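Local coordinates for protein sialidase B (Streptococcus pneumoniae serotype 4, PDB 4XJW) that cleaves terminal sialic acid residues from oligosaccharides, glycoproteins and glycolipids by hydrolysing their alpha-(2->3), alpha-(2->6) and alpha-(2->8) glycosidic linkages, at residues Arg519-Ile525 / Gln547-Thr553; Tyr542-Ile546 / Leu572-Asn576; Arg578-Lys582 / Tyr633-Ser637. The protein carries 1 engineered substitution. All coordinates share one frame; numbering follows the deposited sequence.

Interaction 1: Arg519-Ile525 / Gln547-Thr553; sequences RTTTGKI and QQTSYGT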
loop_
_atom_site.group_PDB
_atom_site.type_symbol
_atom_site.label_atom_id
_atom_site.label_comp_id
_atom_site.label_asym_id
_atom_site.label_seq_id
_atom_site.Cartn_x
_atom_site.Cartn_y
_atom_site.Cartn_z
ATOM N N ARG A 519 16.311 -0.137 6.854
ATOM C CA ARG A 519 16.232 -1.484 6.316
ATOM C C ARG A 519 17.580 -1.891 5.729
ATOM O O ARG A 519 18.276 -1.060 5.138
ATOM C CB ARG A 519 15.151 -1.467 5.227
ATOM C CG ARG A 519 15.029 -2.716 4.383
ATOM C CD ARG A 519 13.959 -2.478 3.325
ATOM N NE ARG A 519 13.967 -3.532 2.319
ATOM C CZ ARG A 519 13.144 -3.571 1.282
ATOM N NH1 ARG A 519 12.241 -2.615 1.121
ATOM N NH2 ARG A 519 13.220 -4.571 0.413
ATOM N N THR A 520 17.936 -3.173 5.886
ATOM C CA THR A 520 19.195 -3.716 5.367
ATOM C C THR A 520 18.979 -5.055 4.667
ATOM O O THR A 520 17.848 -5.482 4.434
ATOM C CB THR A 520 20.254 -3.946 6.470
ATOM O OG1 THR A 520 19.874 -5.054 7.297
ATOM C CG2 THR A 520 20.435 -2.699 7.324
ATOM N N THR A 521 20.085 -5.737 4.373
ATOM C CA THR A 521 20.044 -7.048 3.728
ATOM C C THR A 521 20.490 -8.137 4.696
ATOM O O THR A 521 20.689 -9.286 4.303
ATOM C CB THR A 521 20.940 -7.076 2.481
ATOM O OG1 THR A 521 22.242 -6.578 2.816
ATOM C CG2 THR A 521 20.342 -6.239 1.362
ATOM N N THR A 522 20.642 -7.769 5.964
ATOM C CA THR A 522 21.208 -8.648 6.990
ATOM C C THR A 522 20.174 -9.383 7.838
ATOM O O THR A 522 20.540 -10.221 8.660
ATOM C CB THR A 522 22.103 -7.859 7.976
ATOM O OG1 THR A 522 21.280 -7.076 8.854
ATOM C CG2 THR A 522 23.055 -6.948 7.238
ATOM N N GLY A 523 18.890 -9.065 7.659
ATOM C CA GLY A 523 17.855 -9.572 8.541
ATOM C C GLY A 523 17.690 -8.789 9.840
ATOM O O GLY A 523 16.924 -9.193 10.710
ATOM N N LYS A 524 18.436 -7.694 9.987
ATOM C CA LYS A 524 18.313 -6.827 11.155
ATOM C C LYS A 524 18.155 -5.376 10.725
ATOM O O LYS A 524 18.743 -4.943 9.731
ATOM C CB LYS A 524 19.539 -6.965 12.058
ATOM C CG LYS A 524 19.651 -8.319 12.745
ATOM C CD LYS A 524 20.858 -8.368 13.678
ATOM C CE LYS A 524 20.983 -9.734 14.341
ATOM N NZ LYS A 524 19.765 -10.563 14.102
ATOM N N ILE A 525 17.362 -4.632 11.488
ATOM C CA ILE A 525 17.216 -3.200 11.284
ATOM C C ILE A 525 18.483 -2.519 11.777
ATOM O O ILE A 525 19.009 -2.875 12.831
ATOM C CB ILE A 525 15.990 -2.695 12.049
ATOM C CG1 ILE A 525 14.729 -3.352 11.468
ATOM C CG2 ILE A 525 15.899 -1.155 12.027
ATOM C CD1 ILE A 525 13.468 -3.110 12.292
ATOM N N GLN A 547 13.480 -9.235 14.113
ATOM C CA GLN A 547 13.863 -9.966 12.899
ATOM C C GLN A 547 13.203 -9.396 11.651
ATOM O O GLN A 547 12.013 -9.069 11.667
ATOM C CB GLN A 547 13.468 -11.445 12.982
ATOM C CG GLN A 547 13.721 -12.136 14.313
ATOM C CD GLN A 547 15.108 -11.876 14.848
ATOM O OE1 GLN A 547 16.089 -11.882 14.099
ATOM N NE2 GLN A 547 15.200 -11.626 16.155
ATOM N N GLN A 548 13.973 -9.301 10.569
ATOM C CA GLN A 548 13.415 -9.087 9.239
ATOM C C GLN A 548 13.898 -10.192 8.321
ATOM O O GLN A 548 14.750 -10.992 8.704
ATOM C CB GLN A 548 13.804 -7.717 8.680
ATOM C CG GLN A 548 13.005 -6.566 9.302
ATOM C CD GLN A 548 12.974 -5.329 8.436
ATOM O OE1 GLN A 548 13.727 -5.188 7.473
ATOM N NE2 GLN A 548 12.099 -4.397 8.803
ATOM N N THR A 549 13.347 -10.235 7.114
ATOM C CA THR A 549 13.802 -11.160 6.095
ATOM C C THR A 549 15.113 -10.679 5.505
ATOM O O THR A 549 15.544 -9.549 5.731
ATOM C CB THR A 549 12.815 -11.217 4.944
ATOM O OG1 THR A 549 12.659 -9.890 4.423
ATOM C CG2 THR A 549 11.458 -11.770 5.397
ATOM N N SER A 550 15.738 -11.539 4.713
ATOM C CA SER A 550 16.945 -11.170 3.997
ATOM C C SER A 550 16.798 -9.921 3.131
ATOM O O SER A 550 17.740 -9.139 3.011
ATOM C CB SER A 550 17.436 -12.352 3.151
ATOM O OG SER A 550 16.445 -12.794 2.240
ATOM N N TYR A 551 15.620 -9.721 2.543
ATOM C CA TYR A 551 15.421 -8.578 1.659
ATOM C C TYR A 551 14.960 -7.332 2.429
ATOM O O TYR A 551 15.148 -6.209 1.959
ATOM C CB TYR A 551 14.461 -8.917 0.515
ATOM C CG TYR A 551 13.173 -9.551 0.978
ATOM C CD1 TYR A 551 12.095 -8.767 1.406
ATOM C CD2 TYR A 551 13.034 -10.931 1.017
ATOM C CE1 TYR A 551 10.914 -9.353 1.833
ATOM C CE2 TYR A 551 11.855 -11.525 1.449
ATOM C CZ TYR A 551 10.797 -10.731 1.859
ATOM O OH TYR A 551 9.633 -11.324 2.288
ATOM N N GLY A 552 14.385 -7.537 3.606
ATOM C CA GLY A 552 14.003 -6.417 4.477
ATOM C C GLY A 552 12.664 -5.784 4.145
ATOM O O GLY A 552 12.062 -6.099 3.121
ATOM N N THR A 553 12.225 -4.867 5.017
ATOM C CA THR A 553 10.974 -4.115 4.845
ATOM C C THR A 553 11.161 -2.731 5.446
ATOM O O THR A 553 11.908 -2.574 6.402
ATOM C CB THR A 553 9.781 -4.821 5.566
ATOM O OG1 THR A 553 9.647 -6.155 5.052
ATOM C CG2 THR A 553 8.475 -4.104 5.306
HETATM O O HOH W 1 17.160 -7.450 6.115
HETATM O O HOH W 2 16.484 -4.968 7.470
HETATM O O HOH W 3 17.319 -4.114 1.909
#

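Interaction 2: Tyr542-Ile546 / Leu572-Asn576; sequences YIDGI and LSTPN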
loop_
_atom_site.group_PDB
_atom_site.type_symbol
_atom_site.label_atom_id
_atom_site.label_comp_id
_atom_site.label_asym_id
_atom_site.label_seq_id
_atom_site.Cartn_x
_atom_site.Cartn_y
_atom_site.Cartn_z
ATOM N N TYR A 542 23.338 -2.216 14.760
ATOM C CA TYR A 542 22.160 -3.021 14.488
ATOM C C TYR A 542 21.350 -3.286 15.736
ATOM O O TYR A 542 21.884 -3.355 16.836
ATOM C CB TYR A 542 22.545 -4.348 13.816
ATOM C CG TYR A 542 23.292 -4.153 12.525
ATOM C CD1 TYR A 542 22.611 -4.054 11.316
ATOM C CD2 TYR A 542 24.678 -4.056 12.512
ATOM C CE1 TYR A 542 23.293 -3.863 10.132
ATOM C CE2 TYR A 542 25.367 -3.866 11.335
ATOM C CZ TYR A 542 24.669 -3.777 10.147
ATOM O OH TYR A 542 25.353 -3.588 8.971
ATOM N N ILE A 543 20.042 -3.416 15.555
ATOM C CA ILE A 543 19.154 -3.804 16.628
ATOM C C ILE A 543 19.125 -5.327 16.688
ATOM O O ILE A 543 18.783 -5.981 15.706
ATOM C CB ILE A 543 17.735 -3.233 16.372
ATOM C CG1 ILE A 543 17.791 -1.706 16.331
ATOM C CG2 ILE A 543 16.726 -3.747 17.399
ATOM C CD1 ILE A 543 16.483 -1.057 15.908
ATOM N N ASP A 544 19.549 -5.883 17.817
ATOM C CA ASP A 544 19.291 -7.281 18.102
ATOM C C ASP A 544 17.918 -7.290 18.762
ATOM O O ASP A 544 17.613 -6.417 19.582
ATOM C CB ASP A 544 20.346 -7.865 19.056
ATOM C CG ASP A 544 21.769 -7.703 18.546
ATOM O OD1 ASP A 544 21.991 -7.792 17.320
ATOM O OD2 ASP A 544 22.675 -7.484 19.382
ATOM N N GLY A 545 17.077 -8.244 18.386
ATOM C CA GLY A 545 15.785 -8.381 19.025
ATOM C C GLY A 545 14.591 -8.200 18.109
ATOM O O GLY A 545 13.457 -8.487 18.499
ATOM N N ILE A 546 14.837 -7.685 16.907
ATOM C CA ILE A 546 13.801 -7.597 15.885
ATOM C C ILE A 546 14.309 -8.357 14.674
ATOM O O ILE A 546 15.449 -8.157 14.273
ATOM C CB ILE A 546 13.506 -6.142 15.479
ATOM C CG1 ILE A 546 13.024 -5.338 16.686
ATOM C CG2 ILE A 546 12.442 -6.093 14.372
ATOM C CD1 ILE A 546 12.769 -3.890 16.376
ATOM N N LEU A 572 8.857 1.932 17.082
ATOM C CA LEU A 572 9.123 1.419 15.747
ATOM C C LEU A 572 7.938 0.579 15.264
ATOM O O LEU A 572 7.300 -0.113 16.055
ATOM C CB LEU A 572 10.375 0.538 15.769
ATOM C CG LEU A 572 11.724 1.096 16.199
ATOM C CD1 LEU A 572 12.797 0.022 15.974
ATOM C CD2 LEU A 572 12.092 2.361 15.442
ATOM N N SER A 573 7.664 0.628 13.964
ATOM C CA SER A 573 6.659 -0.234 13.335
ATOM C C SER A 573 7.325 -1.028 12.214
ATOM O O SER A 573 7.980 -0.442 11.353
ATOM C CB SER A 573 5.529 0.620 12.762
ATOM O OG SER A 573 4.745 -0.100 11.841
ATOM N N THR A 574 7.134 -2.348 12.219
ATOM C CA THR A 574 7.817 -3.234 11.278
ATOM C C THR A 574 7.223 -4.619 11.392
ATOM O O THR A 574 6.724 -4.986 12.455
ATOM C CB THR A 574 9.334 -3.314 11.613
ATOM O OG1 THR A 574 9.977 -4.289 10.775
ATOM C CG2 THR A 574 9.548 -3.689 13.069
ATOM N N PRO A 575 7.290 -5.412 10.307
ATOM C CA PRO A 575 7.114 -6.853 10.494
ATOM C C PRO A 575 8.230 -7.374 11.404
ATOM O O PRO A 575 9.362 -6.874 11.367
ATOM C CB PRO A 575 7.292 -7.406 9.078
ATOM C CG PRO A 575 8.148 -6.378 8.375
ATOM C CD PRO A 575 7.603 -5.071 8.911
ATOM N N ASN A 576 7.918 -8.367 12.219
ATOM C CA ASN A 576 8.962 -9.032 13.001
ATOM C C ASN A 576 8.943 -10.493 12.626
ATOM O O ASN A 576 8.243 -11.300 13.249
ATOM C CB ASN A 576 8.709 -8.857 14.501
ATOM C CG ASN A 576 9.894 -9.287 15.350
ATOM O OD1 ASN A 576 10.806 -9.964 14.876
ATOM N ND2 ASN A 576 9.881 -8.897 16.619
HETATM O O HOH W 4 11.668 -10.193 18.680
#

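Interaction 3: Arg578-Lys582 / Tyr633-Ser637; sequences RSGRK and YDSWS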
loop_
_atom_site.group_PDB
_atom_site.type_symbol
_atom_site.label_atom_id
_atom_site.label_comp_id
_atom_site.label_asym_id
_atom_site.label_seq_id
_atom_site.Cartn_x
_atom_site.Cartn_y
_atom_site.Cartn_z
ATOM N N ARG A 578 11.526 -13.531 10.228
ATOM C CA ARG A 578 12.660 -13.866 9.364
ATOM C C ARG A 578 12.193 -14.432 8.031
ATOM O O ARG A 578 12.995 -14.626 7.115
ATOM C CB ARG A 578 13.569 -14.904 10.029
ATOM C CG ARG A 578 14.266 -14.438 11.275
ATOM C CD ARG A 578 15.105 -15.560 11.870
ATOM N NE ARG A 578 16.383 -15.064 12.369
ATOM C CZ ARG A 578 17.273 -15.814 13.006
ATOM N NH1 ARG A 578 17.023 -17.096 13.230
ATOM N NH2 ARG A 578 18.414 -15.279 13.420
ATOM N N SER A 579 10.890 -14.683 7.934
ATOM C CA SER A 579 10.318 -15.495 6.859
ATOM C C SER A 579 9.602 -14.697 5.770
ATOM O O SER A 579 9.783 -14.957 4.583
ATOM C CB SER A 579 9.357 -16.517 7.465
ATOM O OG SER A 579 8.816 -17.358 6.472
ATOM N N GLY A 580 8.770 -13.736 6.170
ATOM C CA GLY A 580 7.996 -12.983 5.203
ATOM C C GLY A 580 7.592 -11.643 5.775
ATOM O O GLY A 580 8.027 -11.274 6.862
ATOM N N ARG A 581 6.768 -10.907 5.034
ATOM C CA ARG A 581 6.246 -9.636 5.530
ATOM C C ARG A 581 4.945 -9.901 6.282
ATOM O O ARG A 581 3.843 -9.850 5.723
ATOM C CB ARG A 581 6.079 -8.637 4.382
ATOM C CG ARG A 581 7.406 -8.101 3.885
ATOM C CD ARG A 581 7.294 -7.064 2.793
ATOM N NE ARG A 581 8.613 -6.523 2.432
ATOM C CZ ARG A 581 8.865 -5.831 1.322
ATOM N NH1 ARG A 581 7.887 -5.616 0.447
ATOM N NH2 ARG A 581 10.085 -5.357 1.081
ATOM N N LYS A 582 5.102 -10.252 7.553
ATOM C CA LYS A 582 4.019 -10.717 8.410
ATOM C C LYS A 582 4.440 -10.500 9.852
ATOM O O LYS A 582 5.583 -10.094 10.117
ATOM C CB LYS A 582 3.696 -12.195 8.138
ATOM C CG LYS A 582 4.891 -13.138 8.220
ATOM C CD LYS A 582 4.483 -14.562 7.834
ATOM C CE LYS A 582 5.693 -15.490 7.821
ATOM N NZ LYS A 582 5.343 -16.827 7.249
ATOM N N TYR A 633 -0.813 -7.013 4.271
ATOM C CA TYR A 633 -0.595 -8.168 3.407
ATOM C C TYR A 633 0.883 -8.321 3.200
ATOM O O TYR A 633 1.678 -7.453 3.581
ATOM C CB TYR A 633 -1.335 -8.032 2.063
ATOM C CG TYR A 633 -0.662 -7.178 1.001
ATOM C CD1 TYR A 633 -0.537 -5.796 1.149
ATOM C CD2 TYR A 633 -0.154 -7.758 -0.147
ATOM C CE1 TYR A 633 0.074 -5.020 0.159
ATOM C CE2 TYR A 633 0.443 -7.007 -1.141
ATOM C CZ TYR A 633 0.553 -5.635 -0.994
ATOM O OH TYR A 633 1.159 -4.901 -1.997
ATOM N N ASP A 634 1.268 -9.442 2.618
ATOM C CA ASP A 634 2.672 -9.646 2.346
ATOM C C ASP A 634 2.994 -9.077 0.966
ATOM O O ASP A 634 2.717 -9.698 -0.065
ATOM C CB ASP A 634 3.017 -11.122 2.443
ATOM C CG ASP A 634 4.504 -11.363 2.363
ATOM O OD1 ASP A 634 5.176 -10.642 1.597
ATOM O OD2 ASP A 634 4.994 -12.277 3.062
ATOM N N SER A 635 3.562 -7.877 0.959
ATOM C CA SER A 635 3.793 -7.142 -0.283
ATOM C C SER A 635 5.035 -7.632 -1.037
ATOM O O SER A 635 5.373 -7.095 -2.096
ATOM C CB SER A 635 3.873 -5.634 -0.005
ATOM O OG SER A 635 5.078 -5.313 0.672
ATOM N N TRP A 636 5.707 -8.647 -0.502
ATOM C CA TRP A 636 6.791 -9.291 -1.228
ATOM C C TRP A 636 6.272 -10.517 -1.965
ATOM O O TRP A 636 6.735 -10.837 -3.060
ATOM C CB TRP A 636 7.920 -9.697 -0.276
ATOM C CG TRP A 636 9.187 -10.118 -0.994
ATOM C CD1 TRP A 636 9.581 -11.387 -1.308
ATOM C CD2 TRP A 636 10.217 -9.250 -1.461
ATOM N NE1 TRP A 636 10.798 -11.357 -1.942
ATOM C CE2 TRP A 636 11.210 -10.055 -2.051
ATOM C CE3 TRP A 636 10.399 -7.868 -1.436
ATOM C CZ2 TRP A 636 12.368 -9.520 -2.618
ATOM C CZ3 TRP A 636 11.551 -7.337 -2.000
ATOM C CH2 TRP A 636 12.522 -8.164 -2.585
ATOM N N SER A 637 5.314 -11.213 -1.362
ATOM C CA SER A 637 4.862 -12.491 -1.920
ATOM C C SER A 637 4.272 -12.372 -3.322
ATOM O O SER A 637 3.408 -11.543 -3.571
ATOM C CB SER A 637 3.823 -13.139 -1.003
ATOM O OG SER A 637 3.226 -14.251 -1.657
#

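Interaction 1: Arg519-Ile525 / Gln547-Thr553
Arg519, probably one of the substrate-binding arginines of this sialidase beta-propeller, runs along the backbone of Tyr551-Thr553, part of the connection from one blade to the next. Its CB lies 3.6 Å from Thr553 O, CG faces Thr553 N, and CD settles against that same nitrogen at 3.4 Å. With CG anti to the backbone N (chi1 171°) and the chain extended as far as NE, the guanidinium arrives side-on at Tyr551 O. Both NE, at 2.9 Å, and NH2, at 3.0 Å, donate to this one oxygen, which lies in the guanidinium plane; NH2 nevertheless meets it from above the carbonyl plane. Gly552 O sits over one face of the guanidinium, towards its rim. The remaining nitrogen, NH1, forms a salt bridge with Glu503, a predicted active-site residue, so a backbone carbonyl and a carboxylate both hold the guanidinium.

The side chain of Gln548 crosses that of Ile525 at about a right angle. Its amide braces it within its own loop, OE1 accepting from Thr553 N and NE2 donating to Thr553 O. The crossing bond comes from Gln548 N, a nearly straight one to Gly523 O, 3.0 Å long with 169° at the hydrogen.

Interaction 2: Tyr542-Ile546 / Leu572-Asn576
The contact is largely apolar and joins two successive blades of the beta-propeller: Ile543 and Ile546, on the connection that leaves one blade, pack on Leu572 and Thr574 of strand 569-575 in the next. No direct hydrogen bond crosses between 542-546 and 572-576, so between these two segments the direct contact is side-chain packing.

Leu572 supplies the central methyl. Its CD1 meets Ile543 CD1 tip to tip at 3.8 Å and is also touched by Ile546 CD1, at 3.9 Å, from a side chain lying aslant. Both isoleucines carry CG1 beside the backbone N and extend beyond it, which brings their two CD1 methyls to the same leucine branch. Trp600, on strand 597-605, packs on Ile543 and Leu572 as well and adds an aromatic partner to the cluster. The other branch of Ile546 is used separately: CG2 rests 4.0 Å from Thr574 CG2.

Just past the end of the strand the contact becomes more polar. Asn576 lays its amide beside the Ile546 backbone, with OD1 3.9 Å from Ile546 C. That amide is held at both ends, since OD1 accepts from Gln547 N and ND2 donates to Gln585 OE1. A water also accepts from Asn576 ND2 at 3.0 Å; its approach to Gly545 O is unusually short, leaving that half of the bridge doubtful. Thr574 turns its hydroxyl away from the methyl contact: OG1, anti to the backbone N at chi1 174°, donates to Pro575 O at 2.7 Å.

Interaction 3: Arg578-Lys582 / Tyr633-Ser637
Asp634 reaches across to the backbone of Arg581, whose N donates to OD2 at 3.0 Å from well above the carboxylate plane. The two side chains cross at about a right angle, and Arg581 CB packs 3.5 Å from Asp634 OD1. This second oxygen serves its own loop: it accepts from Trp636 N, nearly along the C-O axis, in an Asx turn, and from Ser637 N out of the carboxylate plane.

Ser635 follows, its OG receiving a 2.8 Å bond from Arg581 NH1 and lying 21° out of the guanidinium plane. The chi1 of 71° sets this oxygen between the backbone N and the carbonyl carbon, where CD of Arg581 is also close by, at 3.5 Å. Here the contact enters the substrate site of the sialidase propeller: Arg581, Arg519 and Arg207 probably form the arginine triad that holds the sialic acid carboxylate in this family, and the side chain of Ser635 adjoins that of Arg207.

Trp636 places CE3 over one face of the Arg581 guanidinium, 3.6 Å from NH2, the indole plane turned 76° from it, so the two groups are not stacked. The indole has its own stacking partner in Tyr551, and Arg581 uses NE and NH2 for bonds to Thr553 OG1 and Gly552 O.

Interactions 1 and 2, centres about 9 Å apart, are linked by a probable hydrogen bond of 2.9 Å from Gln548 NE2 to Thr574 OG1. Interaction 3 lies about 12 Å from interaction 1, centre to centre, and Arg519 and Arg581 approach within about 3 Å at their nearest side-chain atoms, consistent with both serving one substrate carboxylate. In interaction 2 the Pro575 side chain is about 5 Å from that of Arg581 and about 7 Å from that of Tyr615, the probable nucleophile, between nearest atoms. Interactions 2 and 3 have centres about 14 Å apart, yet Pro575 CB packs 3.4 Å from Lys582 O. Leu572 is about 11 Å from bound optactin, nearest atoms.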